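Local coordinates for protein choline dehydrogenase and related flavoproteins (Aspergillus oryzae, PDB 3Q9T) that binds 8-formyl-FAD and acts as a formate oxidase of the glucose-methanol-choline oxidoreductase family, at residues Lys175-Ser179 against Met180-Leu184; Lys367-Glu370 against Tyr371-Ala374; Pro383-Pro386 against Leu387-His391; Ala459-Glu462 against Gly463-Ser467; Glu496-Arg499 against Ala500-Arg504. One frame throughout, in Å; residues are numbered along the deposited sequence.

Contact 1 of 5, residues Lys175-Ser179 against Met180-Leu184; sequences KAWKS and MGQPL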
loop_
_atom_site.group_PDB
_atom_site.type_symbol
_atom_site.label_atom_id
_atom_site.label_comp_id
_atom_site.label_asym_id
_atom_site.label_seq_id
_atom_site.Cartn_x
_atom_site.Cartn_y
_atom_site.Cartn_z
ATOM N N LYS A 175 34.680 -4.545 16.944
ATOM C CA LYS A 175 35.063 -3.660 18.048
ATOM C C LYS A 175 33.823 -2.965 18.627
ATOM O O LYS A 175 33.625 -2.911 19.849
ATOM C CB LYS A 175 36.055 -2.613 17.533
ATOM C CG LYS A 175 37.246 -2.337 18.428
ATOM C CD LYS A 175 38.137 -1.224 17.849
ATOM C CE LYS A 175 38.926 -1.688 16.635
ATOM N NZ LYS A 175 39.616 -0.564 15.935
ATOM N N ALA A 176 32.984 -2.439 17.734
ATOM C CA ALA A 176 31.785 -1.724 18.145
ATOM C C ALA A 176 30.888 -2.631 18.982
ATOM O O ALA A 176 30.452 -2.256 20.069
ATOM C CB ALA A 176 31.037 -1.207 16.916
ATOM N N TRP A 177 30.650 -3.839 18.469
ATOM C CA TRP A 177 29.801 -4.825 19.126
ATOM C C TRP A 177 30.266 -5.142 20.542
ATOM O O TRP A 177 29.474 -5.129 21.495
ATOM C CB TRP A 177 29.747 -6.117 18.290
ATOM C CG TRP A 177 28.702 -7.096 18.744
ATOM C CD1 TRP A 177 28.865 -8.121 19.626
ATOM C CD2 TRP A 177 27.322 -7.123 18.346
ATOM N NE1 TRP A 177 27.679 -8.787 19.802
ATOM C CE2 TRP A 177 26.717 -8.198 19.024
ATOM C CE3 TRP A 177 26.549 -6.349 17.474
ATOM C CZ2 TRP A 177 25.365 -8.516 18.868
ATOM C CZ3 TRP A 177 25.205 -6.665 17.313
ATOM C CH2 TRP A 177 24.625 -7.741 18.005
ATOM N N LYS A 178 31.545 -5.463 20.677
ATOM C CA LYS A 178 32.115 -5.747 21.998
ATOM C C LYS A 178 32.064 -4.516 22.906
ATOM O O LYS A 178 31.847 -4.635 24.118
ATOM C CB LYS A 178 33.550 -6.271 21.876
ATOM C CG LYS A 178 33.653 -7.616 21.163
ATOM C CD LYS A 178 35.077 -7.895 20.707
ATOM C CE LYS A 178 36.030 -7.979 21.891
ATOM N NZ LYS A 178 35.677 -9.094 22.815
ATOM N N SER A 179 32.230 -3.334 22.328
ATOM C CA SER A 179 32.175 -2.104 23.132
ATOM C C SER A 179 30.793 -1.882 23.752
ATOM O O SER A 179 30.664 -1.205 24.776
ATOM C CB SER A 179 32.581 -0.877 22.307
ATOM O OG SER A 179 31.511 -0.416 21.504
ATOM N N MET A 180 29.765 -2.461 23.137
ATOM C CA MET A 180 28.419 -2.385 23.681
ATOM C C MET A 180 28.209 -3.418 24.799
ATOM O O MET A 180 27.177 -3.428 25.455
ATOM C CB MET A 180 27.385 -2.598 22.568
ATOM C CG MET A 180 27.450 -1.577 21.447
ATOM S SD MET A 180 27.013 0.076 22.026
ATOM C CE MET A 180 25.296 -0.162 22.420
ATOM N N GLY A 181 29.182 -4.295 25.014
ATOM C CA GLY A 181 29.040 -5.303 26.051
ATOM C C GLY A 181 28.254 -6.522 25.590
ATOM O O GLY A 181 27.624 -7.212 26.395
ATOM N N GLN A 182 28.274 -6.779 24.284
ATOM C CA GLN A 182 27.611 -7.947 23.704
ATOM C C GLN A 182 28.668 -8.947 23.267
ATOM O O GLN A 182 29.751 -8.563 22.819
ATOM C CB GLN A 182 26.746 -7.554 22.500
ATOM C CG GLN A 182 25.544 -6.698 22.845
ATOM C CD GLN A 182 24.558 -7.434 23.749
ATOM O OE1 GLN A 182 24.180 -6.935 24.805
ATOM N NE2 GLN A 182 24.150 -8.634 23.337
ATOM N N PRO A 183 28.347 -10.238 23.381
ATOM C CA PRO A 183 29.325 -11.297 23.136
ATOM C C PRO A 183 29.552 -11.532 21.655
ATOM O O PRO A 183 28.668 -11.280 20.840
ATOM C CB PRO A 183 28.658 -12.543 23.739
ATOM C CG PRO A 183 27.366 -12.064 24.384
ATOM C CD PRO A 183 27.024 -10.770 23.752
ATOM N N LEU A 184 30.753 -11.988 21.327
ATOM C CA LEU A 184 31.031 -12.643 20.063
ATOM C C LEU A 184 30.666 -14.129 20.205
ATOM O O LEU A 184 30.792 -14.701 21.290
ATOM C CB LEU A 184 32.524 -12.512 19.773
ATOM C CG LEU A 184 33.012 -11.517 18.717
ATOM C CD1 LEU A 184 32.116 -10.279 18.595
ATOM C CD2 LEU A 184 34.471 -11.154 18.983
#

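Contact 2 of 5, residues Lys367-Glu370 against Tyr371-Ala374; sequences KDAE and YRKA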
loop_
_atom_site.group_PDB
_atom_site.type_symbol
_atom_site.label_atom_id
_atom_site.label_comp_id
_atom_site.label_asym_id
_atom_site.label_seq_id
_atom_site.Cartn_x
_atom_site.Cartn_y
_atom_site.Cartn_z
ATOM N N LYS A 367 12.826 0.049 29.301
ATOM C CA LYS A 367 12.641 1.489 29.368
ATOM C C LYS A 367 11.270 1.926 28.860
ATOM O O LYS A 367 10.914 3.093 28.966
ATOM C CB LYS A 367 13.738 2.213 28.581
ATOM C CG LYS A 367 15.136 2.071 29.178
ATOM C CD LYS A 367 16.134 2.932 28.426
ATOM C CE LYS A 367 17.565 2.560 28.778
ATOM N NZ LYS A 367 18.540 3.251 27.881
ATOM N N ASP A 368 10.498 1.005 28.295
ATOM C CA ASP A 368 9.194 1.385 27.766
ATOM C C ASP A 368 8.100 0.981 28.750
ATOM O O ASP A 368 7.957 -0.201 29.073
ATOM C CB ASP A 368 8.967 0.742 26.396
ATOM C CG ASP A 368 7.617 1.097 25.800
ATOM O OD1 ASP A 368 7.566 2.049 24.987
ATOM O OD2 ASP A 368 6.613 0.418 26.144
ATOM N N ALA A 369 7.336 1.960 29.226
ATOM C CA ALA A 369 6.274 1.694 30.210
ATOM C C ALA A 369 5.318 0.593 29.743
ATOM O O ALA A 369 4.961 -0.297 30.508
ATOM C CB ALA A 369 5.494 2.968 30.525
ATOM N N GLU A 370 4.901 0.664 28.484
ATOM C CA GLU A 370 4.032 -0.368 27.931
ATOM C C GLU A 370 4.646 -1.794 27.943
ATOM O O GLU A 370 3.984 -2.743 28.353
ATOM C CB GLU A 370 3.521 0.025 26.543
ATOM C CG GLU A 370 2.494 -0.959 26.003
ATOM C CD GLU A 370 1.961 -0.588 24.629
ATOM O OE1 GLU A 370 1.602 -1.521 23.870
ATOM O OE2 GLU A 370 1.900 0.624 24.310
ATOM N N TYR A 371 5.895 -1.953 27.509
ATOM C CA TYR A 371 6.528 -3.274 27.607
ATOM C C TYR A 371 6.561 -3.762 29.045
ATOM O O TYR A 371 6.275 -4.929 29.314
ATOM C CB TYR A 371 7.953 -3.309 27.029
ATOM C CG TYR A 371 8.633 -4.641 27.279
ATOM C CD1 TYR A 371 9.370 -4.867 28.438
ATOM C CD2 TYR A 371 8.504 -5.688 26.379
ATOM C CE1 TYR A 371 9.988 -6.079 28.680
ATOM C CE2 TYR A 371 9.110 -6.913 26.614
ATOM C CZ TYR A 371 9.848 -7.100 27.766
ATOM O OH TYR A 371 10.441 -8.311 27.994
ATOM N N ARG A 372 6.917 -2.872 29.964
ATOM C CA ARG A 372 7.012 -3.241 31.371
ATOM C C ARG A 372 5.683 -3.801 31.865
ATOM O O ARG A 372 5.642 -4.859 32.496
ATOM C CB ARG A 372 7.446 -2.043 32.241
ATOM C CG ARG A 372 8.939 -1.754 32.210
ATOM C CD ARG A 372 9.401 -0.863 33.382
ATOM N NE ARG A 372 8.571 0.330 33.540
ATOM C CZ ARG A 372 8.777 1.479 32.912
ATOM N NH1 ARG A 372 9.792 1.613 32.069
ATOM N NH2 ARG A 372 7.958 2.498 33.124
ATOM N N LYS A 373 4.601 -3.085 31.576
ATOM C CA LYS A 373 3.252 -3.525 31.930
ATOM C C LYS A 373 2.865 -4.861 31.264
ATOM O O LYS A 373 2.268 -5.734 31.895
ATOM C CB LYS A 373 2.248 -2.441 31.539
ATOM C CG LYS A 373 0.813 -2.786 31.862
ATOM C CD LYS A 373 -0.155 -1.911 31.083
ATOM C CE LYS A 373 0.052 -0.439 31.384
ATOM N NZ LYS A 373 -0.553 0.405 30.306
ATOM N N ALA A 374 3.209 -5.032 29.992
ATOM C CA ALA A 374 2.852 -6.269 29.293
ATOM C C ALA A 374 3.603 -7.462 29.889
ATOM O O ALA A 374 3.050 -8.539 30.025
ATOM C CB ALA A 374 3.130 -6.152 27.796
#

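Contact 3 of 5, residues Pro383-Pro386 against Leu387-His391; sequences PFSP and LGQPH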
loop_
_atom_site.group_PDB
_atom_site.type_symbol
_atom_site.label_atom_id
_atom_site.label_comp_id
_atom_site.label_asym_id
_atom_site.label_seq_id
_atom_site.Cartn_x
_atom_site.Cartn_y
_atom_site.Cartn_z
ATOM N N PRO A 383 7.464 -11.365 26.972
ATOM C CA PRO A 383 6.506 -11.801 25.944
ATOM C C PRO A 383 7.161 -12.361 24.693
ATOM O O PRO A 383 6.657 -13.333 24.150
ATOM C CB PRO A 383 5.731 -10.514 25.605
ATOM C CG PRO A 383 5.844 -9.662 26.846
ATOM C CD PRO A 383 7.197 -9.991 27.444
ATOM N N PHE A 384 8.254 -11.757 24.235
ATOM C CA PHE A 384 8.859 -12.159 22.964
ATOM C C PHE A 384 9.627 -13.478 23.026
ATOM O O PHE A 384 9.346 -14.423 22.264
ATOM C CB PHE A 384 9.780 -11.050 22.423
ATOM C CG PHE A 384 9.126 -9.700 22.363
ATOM C CD1 PHE A 384 8.258 -9.379 21.328
ATOM C CD2 PHE A 384 9.380 -8.753 23.339
ATOM C CE1 PHE A 384 7.647 -8.140 21.277
ATOM C CE2 PHE A 384 8.774 -7.516 23.293
ATOM C CZ PHE A 384 7.906 -7.205 22.259
ATOM N N SER A 385 10.600 -13.535 23.923
ATOM C CA SER A 385 11.513 -14.674 23.999
ATOM C C SER A 385 11.655 -15.142 25.447
ATOM O O SER A 385 12.712 -14.967 26.052
ATOM C CB SER A 385 12.888 -14.268 23.469
ATOM O OG SER A 385 12.842 -13.919 22.100
ATOM N N PRO A 386 10.590 -15.740 26.008
ATOM C CA PRO A 386 10.591 -16.066 27.439
ATOM C C PRO A 386 11.551 -17.202 27.791
ATOM O O PRO A 386 11.650 -17.576 28.954
ATOM C CB PRO A 386 9.153 -16.522 27.692
ATOM C CG PRO A 386 8.696 -17.076 26.364
ATOM C CD PRO A 386 9.370 -16.213 25.322
ATOM N N LEU A 387 12.244 -17.741 26.798
ATOM C CA LEU A 387 13.068 -18.933 26.992
ATOM C C LEU A 387 14.509 -18.643 26.589
ATOM O O LEU A 387 15.261 -19.552 26.241
ATOM C CB LEU A 387 12.520 -20.091 26.152
ATOM C CG LEU A 387 11.662 -21.199 26.762
ATOM C CD1 LEU A 387 10.868 -20.745 27.974
ATOM C CD2 LEU A 387 10.740 -21.784 25.700
ATOM N N GLY A 388 14.879 -17.369 26.598
ATOM C CA GLY A 388 16.262 -16.980 26.400
ATOM C C GLY A 388 16.684 -16.782 24.957
ATOM O O GLY A 388 17.850 -16.473 24.691
ATOM N N GLN A 389 15.751 -16.959 24.024
ATOM C CA GLN A 389 15.994 -16.769 22.590
ATOM C C GLN A 389 16.411 -15.333 22.266
ATOM O O GLN A 389 16.135 -14.410 23.045
ATOM C CB GLN A 389 14.725 -17.085 21.786
ATOM C CG GLN A 389 14.178 -18.488 21.940
ATOM C CD GLN A 389 12.928 -18.534 22.811
ATOM O OE1 GLN A 389 11.952 -19.213 22.479
ATOM N NE2 GLN A 389 12.956 -17.814 23.936
ATOM N N PRO A 390 17.036 -15.118 21.098
ATOM C CA PRO A 390 17.343 -13.746 20.689
ATOM C C PRO A 390 16.052 -12.957 20.525
ATOM O O PRO A 390 14.974 -13.550 20.452
ATOM C CB PRO A 390 17.972 -13.923 19.302
ATOM C CG PRO A 390 18.426 -15.344 19.252
ATOM C CD PRO A 390 17.476 -16.112 20.107
ATOM N N HIS A 391 16.161 -11.636 20.476
ATOM C CA HIS A 391 15.057 -10.798 20.022
ATOM C C HIS A 391 15.197 -10.447 18.540
ATOM O O HIS A 391 14.196 -10.294 17.832
ATOM C CB HIS A 391 14.978 -9.524 20.857
ATOM C CG HIS A 391 14.514 -9.756 22.253
ATOM N ND1 HIS A 391 15.091 -9.142 23.343
ATOM C CD2 HIS A 391 13.523 -10.540 22.741
ATOM C CE1 HIS A 391 14.467 -9.525 24.444
ATOM N NE2 HIS A 391 13.516 -10.381 24.107
#

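Contact 4 of 5, residues Ala459-Glu462 against Gly463-Ser467; sequences AMRE and GIRFS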
loop_
_atom_site.group_PDB
_atom_site.type_symbol
_atom_site.label_atom_id
_atom_site.label_comp_id
_atom_site.label_asym_id
_atom_site.label_seq_id
_atom_site.Cartn_x
_atom_site.Cartn_y
_atom_site.Cartn_z
ATOM N N ALA A 459 9.218 -3.247 20.183
ATOM C CA ALA A 459 10.452 -4.012 20.059
ATOM C C ALA A 459 11.226 -3.603 18.804
ATOM O O ALA A 459 12.447 -3.403 18.852
ATOM C CB ALA A 459 10.158 -5.519 20.045
ATOM N N MET A 460 10.521 -3.467 17.682
ATOM C CA MET A 460 11.187 -3.104 16.432
ATOM C C MET A 460 11.840 -1.745 16.557
ATOM O O MET A 460 12.986 -1.564 16.150
ATOM C CB MET A 460 10.238 -3.129 15.229
ATOM C CG MET A 460 10.935 -2.707 13.936
ATOM S SD MET A 460 12.260 -3.856 13.502
ATOM C CE MET A 460 11.319 -5.117 12.582
ATOM N N ARG A 461 11.108 -0.792 17.126
ATOM C CA ARG A 461 11.679 0.519 17.460
ATOM C C ARG A 461 12.979 0.356 18.265
ATOM O O ARG A 461 14.026 0.912 17.919
ATOM C CB ARG A 461 10.673 1.331 18.274
ATOM C CG ARG A 461 11.133 2.732 18.656
ATOM C CD ARG A 461 10.902 2.938 20.138
ATOM N NE ARG A 461 9.495 3.070 20.432
ATOM C CZ ARG A 461 8.931 2.840 21.611
ATOM N NH1 ARG A 461 9.652 2.443 22.661
ATOM N NH2 ARG A 461 7.622 3.022 21.732
ATOM N N GLU A 462 12.908 -0.411 19.344
ATOM C CA GLU A 462 14.063 -0.571 20.226
ATOM C C GLU A 462 15.233 -1.330 19.602
ATOM O O GLU A 462 16.371 -1.156 20.028
ATOM C CB GLU A 462 13.643 -1.198 21.556
ATOM C CG GLU A 462 12.696 -0.292 22.352
ATOM C CD GLU A 462 13.264 1.108 22.512
ATOM O OE1 GLU A 462 14.476 1.215 22.792
ATOM O OE2 GLU A 462 12.518 2.092 22.330
ATOM N N GLY A 463 14.963 -2.166 18.597
ATOM C CA GLY A 463 16.035 -2.882 17.921
ATOM C C GLY A 463 16.744 -2.001 16.904
ATOM O O GLY A 463 17.922 -2.186 16.611
ATOM N N ILE A 464 16.002 -1.060 16.329
ATOM C CA ILE A 464 16.596 0.014 15.565
ATOM C C ILE A 464 17.467 0.867 16.513
ATOM O O ILE A 464 18.603 1.187 16.185
ATOM C CB ILE A 464 15.502 0.882 14.896
ATOM C CG1 ILE A 464 14.651 0.029 13.943
ATOM C CG2 ILE A 464 16.117 2.053 14.128
ATOM C CD1 ILE A 464 13.435 0.788 13.361
ATOM N N ARG A 465 16.964 1.210 17.699
ATOM C CA ARG A 465 17.759 2.034 18.617
ATOM C C ARG A 465 19.060 1.304 18.999
ATOM O O ARG A 465 20.149 1.867 18.887
ATOM C CB ARG A 465 16.968 2.442 19.858
ATOM C CG ARG A 465 17.614 3.615 20.633
ATOM C CD ARG A 465 16.915 3.848 21.974
ATOM N NE ARG A 465 15.466 3.826 21.817
ATOM C CZ ARG A 465 14.752 4.810 21.280
ATOM N NH1 ARG A 465 15.354 5.918 20.852
ATOM N NH2 ARG A 465 13.432 4.682 21.162
ATOM N N PHE A 466 18.946 0.048 19.419
ATOM C CA PHE A 466 20.127 -0.766 19.688
ATOM C C PHE A 466 21.124 -0.727 18.522
ATOM O O PHE A 466 22.321 -0.564 18.747
ATOM C CB PHE A 466 19.725 -2.207 19.991
ATOM C CG PHE A 466 20.875 -3.174 20.009
ATOM C CD1 PHE A 466 21.362 -3.669 21.212
ATOM C CD2 PHE A 466 21.460 -3.609 18.819
ATOM C CE1 PHE A 466 22.417 -4.570 21.235
ATOM C CE2 PHE A 466 22.512 -4.504 18.829
ATOM C CZ PHE A 466 22.994 -4.992 20.038
ATOM N N SER A 467 20.638 -0.878 17.286
ATOM C CA SER A 467 21.527 -0.878 16.125
ATOM C C SER A 467 22.216 0.466 15.920
ATOM O O SER A 467 23.394 0.509 15.547
ATOM C CB SER A 467 20.799 -1.285 14.835
ATOM O OG SER A 467 20.199 -2.552 14.965
#

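Contact 5 of 5, residues Glu496-Arg499 against Ala500-Arg504; sequences EMHR and AVLDR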
loop_
_atom_site.group_PDB
_atom_site.type_symbol
_atom_site.label_atom_id
_atom_site.label_comp_id
_atom_site.label_asym_id
_atom_site.label_seq_id
_atom_site.Cartn_x
_atom_site.Cartn_y
_atom_site.Cartn_z
ATOM N N GLU A 496 6.818 9.258 16.175
ATOM C CA GLU A 496 7.299 9.169 14.810
ATOM C C GLU A 496 7.820 7.775 14.501
ATOM O O GLU A 496 7.649 7.283 13.385
ATOM C CB GLU A 496 8.366 10.226 14.529
ATOM C CG GLU A 496 7.836 11.665 14.514
ATOM C CD GLU A 496 8.931 12.678 14.238
ATOM O OE1 GLU A 496 9.038 13.654 15.013
ATOM O OE2 GLU A 496 9.684 12.505 13.246
ATOM N N MET A 497 8.438 7.134 15.489
ATOM C CA MET A 497 9.022 5.823 15.270
ATOM C C MET A 497 7.917 4.827 14.942
ATOM O O MET A 497 8.125 3.880 14.190
ATOM C CB MET A 497 9.823 5.361 16.492
ATOM C CG MET A 497 11.209 5.976 16.582
ATOM S SD MET A 497 12.145 5.764 15.047
ATOM C CE MET A 497 12.458 3.980 15.137
ATOM N N HIS A 498 6.744 5.061 15.528
ATOM C CA HIS A 498 5.574 4.224 15.313
ATOM C C HIS A 498 5.195 4.221 13.826
ATOM O O HIS A 498 4.926 3.168 13.240
ATOM C CB HIS A 498 4.418 4.744 16.168
ATOM C CG HIS A 498 3.165 3.939 16.048
ATOM N ND1 HIS A 498 2.665 3.183 17.086
ATOM C CD2 HIS A 498 2.312 3.767 15.011
ATOM C CE1 HIS A 498 1.556 2.581 16.692
ATOM N NE2 HIS A 498 1.320 2.920 15.439
ATOM N N ARG A 499 5.195 5.406 13.227
ATOM C CA ARG A 499 4.893 5.575 11.815
ATOM C C ARG A 499 6.036 5.040 10.950
ATOM O O ARG A 499 5.812 4.353 9.950
ATOM C CB ARG A 499 4.654 7.055 11.515
ATOM C CG ARG A 499 4.529 7.379 10.036
ATOM C CD ARG A 499 3.157 7.028 9.483
ATOM N NE ARG A 499 3.072 7.269 8.042
ATOM C CZ ARG A 499 1.963 7.117 7.324
ATOM N NH1 ARG A 499 0.841 6.736 7.915
ATOM N NH2 ARG A 499 1.978 7.345 6.023
ATOM N N ALA A 500 7.261 5.360 11.343
ATOM C CA ALA A 500 8.453 4.881 10.649
ATOM C C ALA A 500 8.490 3.353 10.539
ATOM O O ALA A 500 8.766 2.813 9.471
ATOM C CB ALA A 500 9.713 5.382 11.354
ATOM N N VAL A 501 8.215 2.661 11.643
ATOM C CA VAL A 501 8.264 1.201 11.644
ATOM C C VAL A 501 7.220 0.612 10.688
ATOM O O VAL A 501 7.530 -0.221 9.835
ATOM C CB VAL A 501 8.072 0.643 13.064
ATOM C CG1 VAL A 501 7.868 -0.849 13.027
ATOM C CG2 VAL A 501 9.272 0.999 13.935
ATOM N N LEU A 502 5.980 1.068 10.811
ATOM C CA LEU A 502 4.920 0.566 9.952
ATOM C C LEU A 502 5.184 0.881 8.482
ATOM O O LEU A 502 4.931 0.055 7.603
ATOM C CB LEU A 502 3.548 1.102 10.379
ATOM C CG LEU A 502 3.120 0.774 11.813
ATOM C CD1 LEU A 502 1.804 1.432 12.123
ATOM C CD2 LEU A 502 3.041 -0.741 12.053
ATOM N N ASP A 503 5.683 2.071 8.212
ATOM C CA ASP A 503 5.770 2.532 6.835
ATOM C C ASP A 503 7.029 2.057 6.127
ATOM O O ASP A 503 7.116 2.098 4.898
ATOM C CB ASP A 503 5.663 4.059 6.758
ATOM C CG ASP A 503 5.225 4.528 5.395
ATOM O OD1 ASP A 503 4.280 3.922 4.840
ATOM O OD2 ASP A 503 5.832 5.478 4.868
ATOM N N ARG A 504 8.004 1.602 6.898
ATOM C CA ARG A 504 9.289 1.244 6.327
ATOM C C ARG A 504 9.604 -0.237 6.435
ATOM O O ARG A 504 10.632 -0.705 5.917
ATOM C CB ARG A 504 10.385 2.006 7.045
ATOM C CG ARG A 504 10.533 3.421 6.611
ATOM C CD ARG A 504 11.996 3.672 6.404
ATOM N NE ARG A 504 12.457 4.632 7.365
ATOM C CZ ARG A 504 13.719 5.002 7.511
ATOM N NH1 ARG A 504 14.677 4.443 6.779
ATOM N NH2 ARG A 504 14.012 5.921 8.421
#

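Contact 1 of 5, residues Lys175-Ser179 against Met180-Leu184
A Schellman motif closes helix 167-179: Gly181 N bonds back to Lys178 O over 2.8 Å, while Gln182 N makes a longer, weak bond to Trp177 O. Gly181 adopts a positive phi of 83°, which turns the chain out of the helix and carries Gln182, Pro183 and Leu184 back along the last turn. Just before it, Met180 N donates to Trp177 O at 3.1 Å and more weakly to Ala176 O. The latter oxygen also receives Ser179 OG at 2.6 Å, and that hydroxyl has a second partner in Glu475 N. Trp177 carries the side-chain part of the contact. With CG anti to the backbone N (chi1 -169°), its indole reaches out beside the departing chain, where Gln182 CB sits over one ring face near the rim, 3.1 Å from Trp177 NE1. The indole also packs on Leu470 of helix 454-473 and Leu196 of strand 195-204, joining the helix end to both elements. Its buried N-H is satisfied by the outgoing backbone: Trp177 NE1 meets Pro183 O at 2.9 Å, with the oxygen tilted somewhat from the ring plane and the bond bent to 134°. Leu184 touches two residues with its methyls: CD1 lies 4.0 Å from Trp177 CD1, and the Leu184 and Lys178 side chains cross at about a right angle, Leu184 CD2 3.7 Å from Lys178 CD.

Contact 2 of 5, residues Lys367-Glu370 against Tyr371-Ala374
Asp368 and Tyr371 are joined by a side-chain-to-backbone hydrogen bond: Tyr371 N donates over 2.8 Å to Asp368 OD2, which accepts through its anti lone pair, the one away from OD1. The aspartate reaches it because CG stands anti to its own backbone N (chi1 180°), beside the carbonyl carbon, and this folds the carboxylate back over the first turn. OD1 is engaged elsewhere, in a salt bridge to Arg461. Regular i to i+4 backbone bonds begin at the same residue. Arg372 N lies 3.0 Å from Asp368 O, and Lys373 N and Ala374 N follow on Ala369 O and Glu370 O. Among the side chains, Arg372 folds back at chi3 (-50°) and lays its guanidinium flat over the start of the helix, one face on Ala369 CA, which is 3.5 Å from Arg372 NH2. Ala369 CB is 3.6 Å from the same nitrogen, while Arg372 NH1 passes 3.5 Å from Lys367 C and is hydrogen-bonded to Glu366 O. Tyr371 turns the other way, its ring packing on Leu455 of helix 454-473 and its OH bonded to Asp382. The negative carboxylate at the amino end probably interacts favourably with the helix dipole. Asp368 thus occupies the N-cap of helix 369-377, its OD2 making the capping bond to Tyr371 N.

Contact 3 of 5, residues Pro383-Pro386 against Leu387-His391
Ser385 holds OG anti to its carbonyl carbon (chi1 -64°), and His391 sets its imidazole in the same way (chi1 -71°), so that both groups turn into the concave side of the loop before strand 392-397. The loop reverses through a type I beta turn from Ser385 to Gly388, closed by a rather long bond of 3.3 Å from Gly388 N to Ser385 O. Gly388 leaves the turn with a positive phi, which lets the chain run back past Ser385. There the serine is gripped from the returning side: Ser385 OG donates to Pro390 O at 2.7 Å, approaching from above the carbonyl plane, and Ser385 CB lies 3.3 Å from Gln389 O. Asp382 organises the inner side, its OD1 accepting from both Ser385 N and His391 NE2, while His391 ND1 is bonded to Ile361 N; with both ring nitrogens engaged, the imidazole is fixed in rotation. Phe384 packs against this ring and continues onto Leu455 and Ala459 of helix 454-473, tying the loop to that helix. The phenyl presents its edge to the imidazole face in an offset edge-to-face pair, the Phe384 and His391 centroids 6.0 Å apart and the planes at 80°, and Phe384 CB comes within 3.8 Å of His391 CD2.

Contact 4 of 5, residues Ala459-Glu462 against Gly463-Ser467
Glu462 and Arg465, one helical turn apart, point the same way, and the glutamate can be followed outward to their salt bridge. Its CB leans on the next peptide, 3.4 Å from Gly463 N. CG stands anti to the carbonyl carbon and the chain bends again at chi2 (-52°), which swings CD alongside the arginine, at the edge of the guanidinium and near its plane. OE1 then receives Arg465 NE at 3.0 Å and OE2 receives Arg465 NH2, also at 3.0 Å: a side-on, two-nitrogen grip in one of the two modelled conformers of the arginine. Both bonds are nearly straight and lie in the guanidinium plane, although the carboxylate is turned 25° from it. OE2 has a further donor, Arg461 NH1, at 2.9 Å and almost linear, arriving on the anti side and from the opposite face of the carboxylate to Arg465 NH2. This largely buried Arg-Glu-Arg network runs along one side of helix 454-473, where Arg465 NH1 also bonds to Leu491 O. The shared carboxylate probably offsets the proximity of the two arginines, whose charged atoms Arg461 NE and Arg465 NH2 are 4.3 Å apart. On another side of the helix, Met460 CG faces Ile464 CD1 at 4.3 Å, and both residues pack on Val310 of strand 308-316. Along the backbone, bonds continue from Gly463 N to Ala459 O at 2.8 Å, and Gly463 O accepts twice from Ser467, from its N and, at 2.8 Å, from its OG.

Contact 5 of 5, residues Glu496-Arg499 against Ala500-Arg504
Glu496 and Ala500 are joined by one of the i to i+4 bonds of helix 494-504, Ala500 N donating to Glu496 O at 2.8 Å. Val501 N to Met497 O is equally short and Asp503 N to Arg499 O measures 2.9 Å, whereas Leu502 N to His498 O is stretched to 3.4 Å and weak. His498 O is also approached by Leu502 CG at 3.3 Å. Arg504 N has only weak bonds within this segment, to Ala500 O and Val501 O, as the helix ends, and Leu502 O accepts from Arg79 NH2. The polar side chains find their partners outside the helix. His498 NE2 bonds to Asp76, and the imidazole, with CG anti to the backbone N (chi1 -179°), leans back so that Leu502 CD1 lies 3.7 Å from His498 NE2. Both carboxylate oxygens of Asp503 are satisfied: OD1 by Tyr77 OH and OD2 by His407 ND1 of the second subunit. Arg499, in one of two modelled conformers, makes a weak bond through NH2 to Trp406 O of the second subunit and packs on His407 of that subunit. Arg499 NH2 and Asp503 OD1 are opposite in charge but 4.3 Å apart, with the oxygen well out of the guanidinium plane; this is electrostatic proximity without a bond. The helix thus contributes Arg499 and Asp503 to the dimer interface, while Met497, Val501 and Leu502 pack on helix 454-473. On this inner side Val501 CG2 presses against Met497 O at 3.1 Å.

In the fold
The five contacts follow one another along the chain, and helix 454-473, carrying contact 4, is their common neighbour. The end of helix 167-179 (contact 1) meets it where Trp177 and Gln182 pack on Phe466, centres 16 Å apart. Contacts 2 and 3, each about 15 Å from contact 4 centre to centre, reach it through the Asp368-Arg461 salt bridge and through Phe384 on Ala459, and touch each other where Tyr371 packs on Phe384. Contact 5 lies closest, its centre 12 Å away, with Met497 and Val501 against Met460, Arg461 and Ile464. Helix 454-473 therefore joins several elements that lie away from the FAD site, and connects them through helix 494-504 to the subunit interface.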